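Local coordinates for transmembrane protein (PDB 3PAM), which probably serves as the solute-binding component of an ABC-type oligopeptide transport system, the deposited chain being one domain of it, at residues L29-F32 against E33-N36; S208-F211 against S212-D216. One frame throughout, in Å; residues are numbered along the deposited sequence.

Interaction 1. Residues L29-F32 against E33-N36; sequences LFDF and EWVN
The carboxylate oxygen OD1 of D31 receives the backbone N-H of W34, and the hydroxyl of T92 from elsewhere in the chain also bonds to it. W34 N lies 2.8 Å from D31 OD1 with an almost straight N-H...O angle of 169°, approaching from above the carboxylate plane rather than within it. With CG turned away from the backbone N (chi1 176°) and lying beside the carbonyl carbon, the carboxylate reaches on along the chain until OD1 faces this amide and OD2 rests 3.4 Å from W34 CB. E33 bends back at chi2 and brings its OE1 to 2.9 Å from D31 OD1. Two acceptors so near each other would probably raise the proton affinity of the pair; the T92 hydroxyl, weakly bonded to E33 OE1 as well, may relieve part of the repulsion, as may the helix N terminus. One turn on, N36 N donates to F32 O (2.7 Å), and the same two residues also meet through their side chains. N36 CB sits over a face of the F32 ring in a CH-pi contact, 4.0 Å from the centroid, with the amide plane turned only 27° from the ring. Y44 O takes a hydrogen bond from N36 ND2. V35 CG2 meets F30 CE1 at 4.0 Å, the two side chains crossing at about a right angle, while F147 packs edge-to-face on the F30 ring. The D31-W34 bond is an aspartate N-cap: D31 stands at the end of the short link from helix 20-29 and caps an amide in the first turn of helix 32-38.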
# COMPACT_ATOMS: atom_id res chain seq x y z
N LEU A 29 -3.14 10.16 -4.55
CA LEU A 29 -2.77 10.80 -5.81
C LEU A 29 -2.95 9.91 -7.03
O LEU A 29 -3.09 10.39 -8.17
CB LEU A 29 -1.31 11.27 -5.74
CG LEU A 29 -1.02 12.59 -5.05
CD1 LEU A 29 0.42 12.68 -4.59
CD2 LEU A 29 -1.32 13.68 -6.03
N PHE A 30 -2.96 8.62 -6.81
CA PHE A 30 -3.13 7.72 -7.91
C PHE A 30 -4.61 7.63 -8.23
O PHE A 30 -5.44 7.43 -7.33
CB PHE A 30 -2.53 6.35 -7.61
CG PHE A 30 -2.88 5.31 -8.64
CD1 PHE A 30 -2.39 5.42 -9.94
CD2 PHE A 30 -3.71 4.25 -8.30
CE1 PHE A 30 -2.72 4.46 -10.90
CE2 PHE A 30 -4.04 3.27 -9.25
CZ PHE A 30 -3.55 3.36 -10.54
N ASP A 31 -4.89 7.79 -9.52
CA ASP A 31 -6.22 7.83 -10.09
C ASP A 31 -6.50 6.53 -10.83
O ASP A 31 -6.17 6.40 -12.02
CB ASP A 31 -6.32 9.03 -11.06
CG ASP A 31 -7.65 9.11 -11.78
OD1 ASP A 31 -8.41 8.12 -11.73
OD2 ASP A 31 -7.94 10.16 -12.41
N PHE A 32 -7.11 5.57 -10.13
CA PHE A 32 -7.42 4.25 -10.69
C PHE A 32 -8.46 4.29 -11.79
O PHE A 32 -8.36 3.54 -12.77
CB PHE A 32 -7.84 3.27 -9.59
CG PHE A 32 -8.50 2.03 -10.11
CD1 PHE A 32 -7.78 1.12 -10.88
CD2 PHE A 32 -9.84 1.78 -9.86
CE1 PHE A 32 -8.38 -0.01 -11.40
CE2 PHE A 32 -10.45 0.65 -10.36
CZ PHE A 32 -9.71 -0.26 -11.12
N GLU A 33 -9.47 5.14 -11.62
CA GLU A 33 -10.57 5.26 -12.58
C GLU A 33 -10.13 5.77 -13.95
O GLU A 33 -10.67 5.33 -14.96
CB GLU A 33 -11.74 6.08 -12.02
CG GLU A 33 -11.36 7.05 -10.91
CD GLU A 33 -10.66 6.39 -9.73
OE1 GLU A 33 -9.51 6.78 -9.43
OE2 GLU A 33 -11.25 5.47 -9.11
N TRP A 34 -9.16 6.68 -13.98
CA TRP A 34 -8.55 7.07 -15.25
C TRP A 34 -7.97 5.83 -15.92
O TRP A 34 -8.29 5.54 -17.07
CB TRP A 34 -7.46 8.13 -15.06
CG TRP A 34 -7.04 8.76 -16.36
CD1 TRP A 34 -7.54 9.91 -16.90
CD2 TRP A 34 -6.06 8.26 -17.30
NE1 TRP A 34 -6.93 10.16 -18.11
CE2 TRP A 34 -6.02 9.17 -18.38
CE3 TRP A 34 -5.22 7.15 -17.32
CZ2 TRP A 34 -5.17 9.01 -19.47
CZ3 TRP A 34 -4.36 6.98 -18.41
CH2 TRP A 34 -4.35 7.91 -19.48
N VAL A 35 -7.12 5.12 -15.19
CA VAL A 35 -6.45 3.91 -15.68
C VAL A 35 -7.46 2.87 -16.15
O VAL A 35 -7.32 2.30 -17.24
CB VAL A 35 -5.50 3.32 -14.60
CG1 VAL A 35 -5.30 1.81 -14.78
CG2 VAL A 35 -4.16 4.05 -14.61
N ASN A 36 -8.48 2.65 -15.33
CA ASN A 36 -9.47 1.62 -15.59
C ASN A 36 -10.28 1.89 -16.86
O ASN A 36 -10.60 0.96 -17.61
CB ASN A 36 -10.41 1.45 -14.40
CG ASN A 36 -10.96 0.05 -14.29
OD1 ASN A 36 -10.42 -0.90 -14.86
ND2 ASN A 36 -12.04 -0.10 -13.53

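Interaction 2. Residues S208-F211 against S212-D216; sequences SFNF and SGASD. With EOH (ethanol), chain C.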
# COMPACT_ATOMS: atom_id res chain seq x y z
N SER A 208 13.01 -12.55 0.96
CA SER A 208 11.71 -12.67 1.59
C SER A 208 10.67 -11.83 0.81
O SER A 208 11.02 -11.03 -0.06
CB SER A 208 11.78 -12.24 3.06
OG SER A 208 11.09 -11.03 3.28
N PHE A 209 9.40 -12.04 1.13
CA PHE A 209 8.35 -11.36 0.42
C PHE A 209 7.82 -10.15 1.17
O PHE A 209 6.70 -9.69 0.89
CB PHE A 209 7.20 -12.32 0.11
CG PHE A 209 7.56 -13.41 -0.87
CD1 PHE A 209 8.68 -13.29 -1.70
CD2 PHE A 209 6.78 -14.54 -0.97
CE1 PHE A 209 9.01 -14.29 -2.60
CE2 PHE A 209 7.10 -15.56 -1.88
CZ PHE A 209 8.21 -15.43 -2.69
N ASN A 210 8.62 -9.63 2.10
CA ASN A 210 8.27 -8.37 2.71
C ASN A 210 8.81 -7.25 1.83
O ASN A 210 9.82 -6.64 2.15
CB ASN A 210 8.77 -8.25 4.15
CG ASN A 210 8.23 -7.00 4.86
OD1 ASN A 210 7.72 -6.08 4.23
ND2 ASN A 210 8.33 -6.99 6.18
N PHE A 211 8.14 -7.05 0.69
CA PHE A 211 8.58 -6.08 -0.31
C PHE A 211 8.54 -4.66 0.22
O PHE A 211 9.38 -3.85 -0.16
CB PHE A 211 7.72 -6.20 -1.57
CG PHE A 211 7.73 -7.59 -2.18
CD1 PHE A 211 8.92 -8.15 -2.63
CD2 PHE A 211 6.56 -8.33 -2.29
CE1 PHE A 211 8.95 -9.44 -3.20
CE2 PHE A 211 6.58 -9.59 -2.84
CZ PHE A 211 7.78 -10.16 -3.31
N SER A 212 7.57 -4.36 1.08
CA SER A 212 7.43 -3.02 1.63
C SER A 212 8.41 -2.73 2.79
O SER A 212 8.57 -1.58 3.14
CB SER A 212 5.97 -2.69 2.00
OG SER A 212 5.49 -3.44 3.10
N GLY A 213 9.07 -3.76 3.33
CA GLY A 213 9.94 -3.59 4.50
C GLY A 213 9.16 -3.19 5.75
O GLY A 213 9.70 -2.54 6.68
N ALA A 214 7.89 -3.59 5.79
CA ALA A 214 7.04 -3.35 6.94
C ALA A 214 7.61 -4.00 8.19
O ALA A 214 8.11 -5.12 8.15
CB ALA A 214 5.65 -3.88 6.69
N SER A 215 7.52 -3.26 9.30
CA SER A 215 8.12 -3.67 10.55
C SER A 215 7.49 -2.92 11.72
O SER A 215 8.01 -1.91 12.17
CB SER A 215 9.63 -3.42 10.52
OG SER A 215 10.21 -3.67 11.80
N ASP A 216 6.38 -3.44 12.22
CA ASP A 216 5.64 -2.85 13.31
C ASP A 216 5.28 -3.98 14.29
O ASP A 216 4.85 -5.06 13.85
CB ASP A 216 4.37 -2.23 12.74
CG ASP A 216 3.52 -1.50 13.78
OD1 ASP A 216 3.61 -1.77 15.00
OD2 ASP A 216 2.73 -0.65 13.34
C1 EOH C . 5.06 -6.59 1.68
C2 EOH C . 4.02 -7.71 1.90
O EOH C . 5.36 -5.82 2.83
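The side-chain amide of N210 is matched to the backbone of A214, whose N-H and C=O it pairs with at once. N210 ND2 donates to A214 O at 2.7 Å, a bond lying close to the amide plane and landing on a lone pair of the carbonyl. In return A214 N donates to N210 OD1 at 2.9 Å, rather bent at 133°. The F211 ring has the carbonyl oxygen of F209 over one face, 3.4 Å above its plane and offset toward the rim. CG of N210 points away from its own backbone N (chi1 -172°), on the side of the carbonyl carbon, which lets the amide reach A214, and S199 O is a further acceptor for ND2. The backbone from N210 to G213 forms a type I beta turn, closed by G213 N to N210 O at 3.2 Å, with G213 at a positive phi of 65°. Just upstream is an ST turn, in which S208 OG accepts the N-H of N210. R13 hydrogen-bonds to the carbonyls of both N210 and F211. An ethanol molecule, probably from the crystallisation liquor, donates its hydroxyl to N210 OD1 at 2.8 Å and weakly accepts the N-H of S212; its approach to S212 OG is so short that its detail is doubtful.

From the N terminus, strand 5-10 leads into helix 20-29, and interaction 1 shapes the short link between this helix and helix 32-38. Much later, after helix 193-198, interaction 2 folds the loop that runs on to helix 217-228. Each closes a local turn within one continuous stretch, so the two neither nest nor cross but follow in series. They lie on opposite sides of the chain's centre, their centres 25 Å apart and their nearest atoms about 16 Å apart. The mixed sheet joins them indirectly: residues 29-36 pack on strand 252-257 and helix 138-152, whereas residues 208-216 pack on the neighbouring strand 5-10 and on helix 193-198.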